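Local coordinates for uncharacterized protein 4E10_S0_1Z6NA_001 (T18) (PDB 3LEF) that displays the HIV 4E10 epitope on a computationally designed scaffold with a thioredoxin-like fold, probably for use as a vaccine immunogen, at residues N39-S43 and A44-R48; D98-R101 and Q102-A105. All coordinates share one frame; numbering follows the deposited sequence.

Contacts 1 and 2 are both local, each made within one continuous run of chain, and both concern the ends of helices. Contact 1 (39-48) joins the loop after helix 23-39 to the first turn of helix 43-50. Contact 2 (98-105) runs from the last residues of helix 93-99 into the type I beta turn Gln102 to Ala105, on the way to strand 113-117. They lie on opposite sides of the chain's centre. Their centres are 34 Å apart, and their nearest atoms stay about 21 Å apart. Contact 1 packs on helix 151-163, contact 2 on helix 4-10 and strand 113-117. A 1,2-ethanediol, probably from the crystallisation liquor, sits at contact 2.

Contact 1. Residues N39-S43 and A44-R48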
loop_
_atom_site.group_PDB
_atom_site.type_symbol
_atom_site.label_atom_id
_atom_site.label_comp_id
_atom_site.label_asym_id
_atom_site.label_seq_id
_atom_site.Cartn_x
_atom_site.Cartn_y
_atom_site.Cartn_z
ATOM N N ASN A 39 11.340 -28.888 -1.149
ATOM C CA ASN A 39 12.612 -29.112 -0.466
ATOM C C ASN A 39 12.484 -29.223 1.058
ATOM O O ASN A 39 13.285 -29.872 1.713
ATOM C CB ASN A 39 13.590 -27.982 -0.803
ATOM C CG ASN A 39 13.876 -27.876 -2.295
ATOM O OD1 ASN A 39 13.816 -28.874 -3.009
ATOM N ND2 ASN A 39 14.206 -26.666 -2.767
ATOM N N GLY A 40 11.500 -28.543 1.616
ATOM C CA GLY A 40 11.341 -28.488 3.054
ATOM C C GLY A 40 12.357 -27.585 3.717
ATOM O O GLY A 40 12.771 -26.595 3.150
ATOM N N LEU A 41 12.735 -27.944 4.938
ATOM C CA LEU A 41 13.650 -27.173 5.766
ATOM C C LEU A 41 14.535 -28.144 6.501
ATOM O O LEU A 41 14.143 -29.287 6.711
ATOM C CB LEU A 41 12.886 -26.377 6.815
ATOM C CG LEU A 41 11.812 -25.407 6.371
ATOM C CD1 LEU A 41 11.147 -24.915 7.636
ATOM C CD2 LEU A 41 12.421 -24.254 5.572
ATOM N N PRO A 42 15.734 -27.703 6.900
ATOM C CA PRO A 42 16.619 -28.559 7.697
ATOM C C PRO A 42 15.968 -28.963 9.011
ATOM O O PRO A 42 15.139 -28.221 9.540
ATOM C CB PRO A 42 17.844 -27.658 7.950
ATOM C CG PRO A 42 17.834 -26.699 6.847
ATOM C CD PRO A 42 16.375 -26.415 6.594
ATOM N N SER A 43 16.339 -30.124 9.531
ATOM C CA SER A 43 15.724 -30.631 10.738
ATOM C C SER A 43 16.060 -29.779 11.961
ATOM O O SER A 43 15.231 -29.621 12.848
ATOM C CB SER A 43 16.107 -32.091 10.964
ATOM O OG SER A 43 17.507 -32.264 10.946
ATOM N N ALA A 44 17.259 -29.215 12.014
ATOM C CA ALA A 44 17.606 -28.334 13.127
ATOM C C ALA A 44 16.681 -27.099 13.182
ATOM O O ALA A 44 16.233 -26.700 14.260
ATOM C CB ALA A 44 19.067 -27.920 13.044
ATOM N N LEU A 45 16.387 -26.521 12.017
ATOM C CA LEU A 45 15.516 -25.341 11.898
ATOM C C LEU A 45 14.062 -25.705 12.206
ATOM O O LEU A 45 13.374 -25.004 12.957
ATOM C CB LEU A 45 15.598 -24.781 10.471
ATOM C CG LEU A 45 15.390 -23.286 10.153
ATOM C CD1 LEU A 45 14.900 -23.145 8.714
ATOM C CD2 LEU A 45 14.435 -22.596 11.111
ATOM N N THR A 46 13.608 -26.799 11.600
ATOM C CA THR A 46 12.266 -27.331 11.823
ATOM C C THR A 46 11.978 -27.557 13.312
ATOM O O THR A 46 10.894 -27.262 13.788
ATOM C CB THR A 46 12.061 -28.658 11.062
ATOM O OG1 THR A 46 12.237 -28.433 9.659
ATOM C CG2 THR A 46 10.658 -29.214 11.312
ATOM N N GLU A 47 12.962 -28.072 14.036
ATOM C CA GLU A 47 12.850 -28.268 15.474
ATOM C C GLU A 47 12.702 -26.945 16.231
ATOM O O GLU A 47 11.898 -26.839 17.147
ATOM C CB GLU A 47 14.075 -29.041 15.982
ATOM C CG GLU A 47 14.118 -29.253 17.480
ATOM C CD GLU A 47 15.246 -30.181 17.893
ATOM O OE1 GLU A 47 16.232 -30.293 17.122
ATOM O OE2 GLU A 47 15.143 -30.800 18.981
ATOM N N ARG A 48 13.481 -25.942 15.856
ATOM C CA ARG A 48 13.417 -24.634 16.499
ATOM C C ARG A 48 12.059 -23.972 16.274
ATOM O O ARG A 48 11.592 -23.202 17.116
ATOM C CB ARG A 48 14.505 -23.721 15.936
ATOM C CG ARG A 48 15.918 -24.107 16.302
ATOM C CD ARG A 48 16.898 -23.383 15.405
ATOM N NE ARG A 48 16.768 -21.934 15.534
ATOM C CZ ARG A 48 17.163 -21.058 14.617
ATOM N NH1 ARG A 48 17.698 -21.475 13.479
ATOM N NH2 ARG A 48 17.009 -19.761 14.833
#
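Thr46 folds back over the start of its own helix and meets Pro42 and Leu41. The carbonyl oxygen of Pro42 is the tight point. It accepts the backbone N-H of Thr46, with Thr46 N 2.9 Å from Pro42 O and an almost straight N-H...O angle of 171°. The hydroxyl of the same residue donates to it as well, with Thr46 OG1 also 2.9 Å from Pro42 O. This second donor stands above the carbonyl plane, while the amide comes nearly end-on. Two bonds therefore grip one oxygen, and the one from OG1 holds the threonine side chain in this rotation. The torsion explains the reach: OG1 lies beside the backbone N (chi1 -60°), and both donors face back toward Pro42. Leu41 CB comes up beside the hydroxyl, roughly square to its bond, 3.6 Å from Thr46 OG1. The next helical bond follows at once, Glu47 N to Ser43 O at 3.0 Å.

The apolar side is looser. Leu41 crosses Leu45 at a slant, and the methyls Leu41 CD2 and Leu45 CD1 are 4.2 Å apart. Pro42 lies alongside Leu45 and points the same way, with Pro42 CD also 4.2 Å from Leu45 CD1. Glu152 and Leu159 of helix 151-163 touch Leu45, which is buried. Farther along, Arg48 ties the helix to the same neighbour through a salt bridge to Glu163 and a hydrogen bond to the carbonyl of Gly156. Ser43, Ala44 and Glu47 lie on the exposed side.

Upstream, Gly40 leaves helix 23-39 with positive phi. Leu41 and Pro42 then run extended into the new helix. At the N-cap, Pro42 O takes the amide and hydroxyl of the threonine four residues on, the side-chain-to-backbone bond common for helical serine and threonine, here in the first turn.

Contact 2. Residues D98-R101 and Q102-A105; sequences DDLR and QRLA. With EDO (1,2-ethanediol), chain B.
Arg103 turns its CG between the backbone N and the carbonyl carbon (chi1 73°), and a bend at chi3 brings its guanidinium back to Asp99. Asp99 has CG anti to its N (chi1 -156°), which sets the carboxylate beside that group. The pair forms an i to i+4 salt bridge between helix 93-99 and the type I beta turn Gln102 to Ala105, in this thioredoxin-like fold. Asp99 OD2 is 3.1 Å from Arg103 NH2. The two flat groups are far from coplanar, their planes 78° apart. Two weak hydrogen bonds, from Arg103 NH2 and NE, reach Asp99 O. Ala2 adds outer partners: its N donates to Asp99 OD2 and its O accepts from Arg103 NH2.

Leu100 covers one face of the guanidinium near the rim, with Leu100 CD2 3.7 Å from Arg103 NE. A backbone bond joins Leu104 N to Leu100 O (3.2 Å). Leu100 CB meets Leu104 CD1 at 3.9 Å. Both leucines are buried against Tyr4 of helix 4-10 and Leu115 of strand 113-117.

On the outer side, water 1 accepts from Gln102 N and donates weakly to Asp98 O. Water 2 joins three groups: it donates to Asp99 O at 2.8 Å and accepts from both Arg103 N and Arg103 NE.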
loop_
_atom_site.group_PDB
_atom_site.type_symbol
_atom_site.label_atom_id
_atom_site.label_comp_id
_atom_site.label_asym_id
_atom_site.label_seq_id
_atom_site.Cartn_x
_atom_site.Cartn_y
_atom_site.Cartn_z
ATOM N N ASP A 98 5.767 6.844 6.871
ATOM C CA ASP A 98 5.041 7.901 7.562
ATOM C C ASP A 98 5.000 7.741 9.078
ATOM O O ASP A 98 4.949 8.734 9.795
ATOM C CB ASP A 98 3.611 7.944 7.039
ATOM C CG ASP A 98 2.823 9.090 7.619
ATOM O OD1 ASP A 98 3.138 10.250 7.270
ATOM O OD2 ASP A 98 1.900 8.828 8.423
ATOM N N ASP A 99 5.001 6.506 9.573
ATOM C CA ASP A 99 4.700 6.286 10.995
ATOM C C ASP A 99 5.727 5.456 11.771
ATOM O O ASP A 99 5.745 5.508 13.003
ATOM C CB ASP A 99 3.302 5.666 11.153
ATOM C CG ASP A 99 2.678 5.943 12.518
ATOM O OD1 ASP A 99 2.770 7.088 13.016
ATOM O OD2 ASP A 99 2.072 5.015 13.093
ATOM N N LEU A 100 6.591 4.717 11.084
ATOM C CA LEU A 100 7.549 3.859 11.774
ATOM C C LEU A 100 9.008 4.366 11.741
ATOM O O LEU A 100 9.881 3.821 12.441
ATOM C CB LEU A 100 7.476 2.443 11.197
ATOM C CG LEU A 100 6.251 1.584 11.516
ATOM C CD1 LEU A 100 6.384 0.239 10.819
ATOM C CD2 LEU A 100 6.147 1.369 12.994
ATOM N N ARG A 101 9.277 5.404 10.950
ATOM C CA ARG A 101 10.661 5.857 10.755
ATOM C C ARG A 101 11.284 6.523 11.979
ATOM O O ARG A 101 12.471 6.356 12.231
ATOM C CB ARG A 101 10.767 6.780 9.532
ATOM C CG ARG A 101 10.940 6.007 8.218
ATOM C CD ARG A 101 11.360 6.888 7.068
ATOM N NE ARG A 101 10.451 8.008 6.909
ATOM C CZ ARG A 101 10.716 9.094 6.186
ATOM N NH1 ARG A 101 9.818 10.071 6.097
ATOM N NH2 ARG A 101 11.879 9.215 5.557
ATOM N N GLN A 102 10.503 7.277 12.744
ATOM C CA GLN A 102 11.048 7.935 13.927
ATOM C C GLN A 102 11.327 6.930 15.040
ATOM O O GLN A 102 12.455 6.830 15.509
ATOM C CB GLN A 102 10.114 9.034 14.437
ATOM C CG GLN A 102 10.139 10.313 13.611
ATOM C CD GLN A 102 9.091 11.316 14.072
ATOM O OE1 GLN A 102 9.205 11.899 15.158
ATOM N NE2 GLN A 102 8.062 11.524 13.248
ATOM N N ARG A 103 10.314 6.177 15.453
ATOM C CA ARG A 103 10.475 5.252 16.571
ATOM C C ARG A 103 11.569 4.199 16.326
ATOM O O ARG A 103 12.252 3.765 17.272
ATOM C CB ARG A 103 9.142 4.577 16.920
ATOM C CG ARG A 103 8.666 3.525 15.938
ATOM C CD ARG A 103 7.297 3.002 16.337
ATOM N NE ARG A 103 6.223 3.816 15.780
ATOM C CZ ARG A 103 4.928 3.556 15.915
ATOM N NH1 ARG A 103 4.514 2.499 16.599
ATOM N NH2 ARG A 103 4.041 4.363 15.362
ATOM N N LEU A 104 11.746 3.803 15.064
ATOM C CA LEU A 104 12.766 2.820 14.697
ATOM C C LEU A 104 14.104 3.468 14.375
ATOM O O LEU A 104 15.094 2.768 14.199
ATOM C CB LEU A 104 12.320 1.993 13.495
ATOM C CG LEU A 104 11.057 1.161 13.704
ATOM C CD1 LEU A 104 10.665 0.553 12.404
ATOM C CD2 LEU A 104 11.285 0.089 14.778
ATOM N N ALA A 105 14.127 4.797 14.297
ATOM C CA ALA A 105 15.359 5.537 14.008
ATOM C C ALA A 105 15.912 5.145 12.634
ATOM O O ALA A 105 17.090 4.790 12.504
ATOM C CB ALA A 105 16.405 5.302 15.109
HETATM C C1 EDO B . 4.925 11.278 11.164
HETATM O O1 EDO B . 3.888 10.377 11.579
HETATM C C2 EDO B . 4.567 11.906 9.814
HETATM O O2 EDO B . 5.759 12.193 9.062
HETATM O O HOH W 1 7.687 8.049 11.832
HETATM O O HOH W 2 7.555 6.405 14.972
#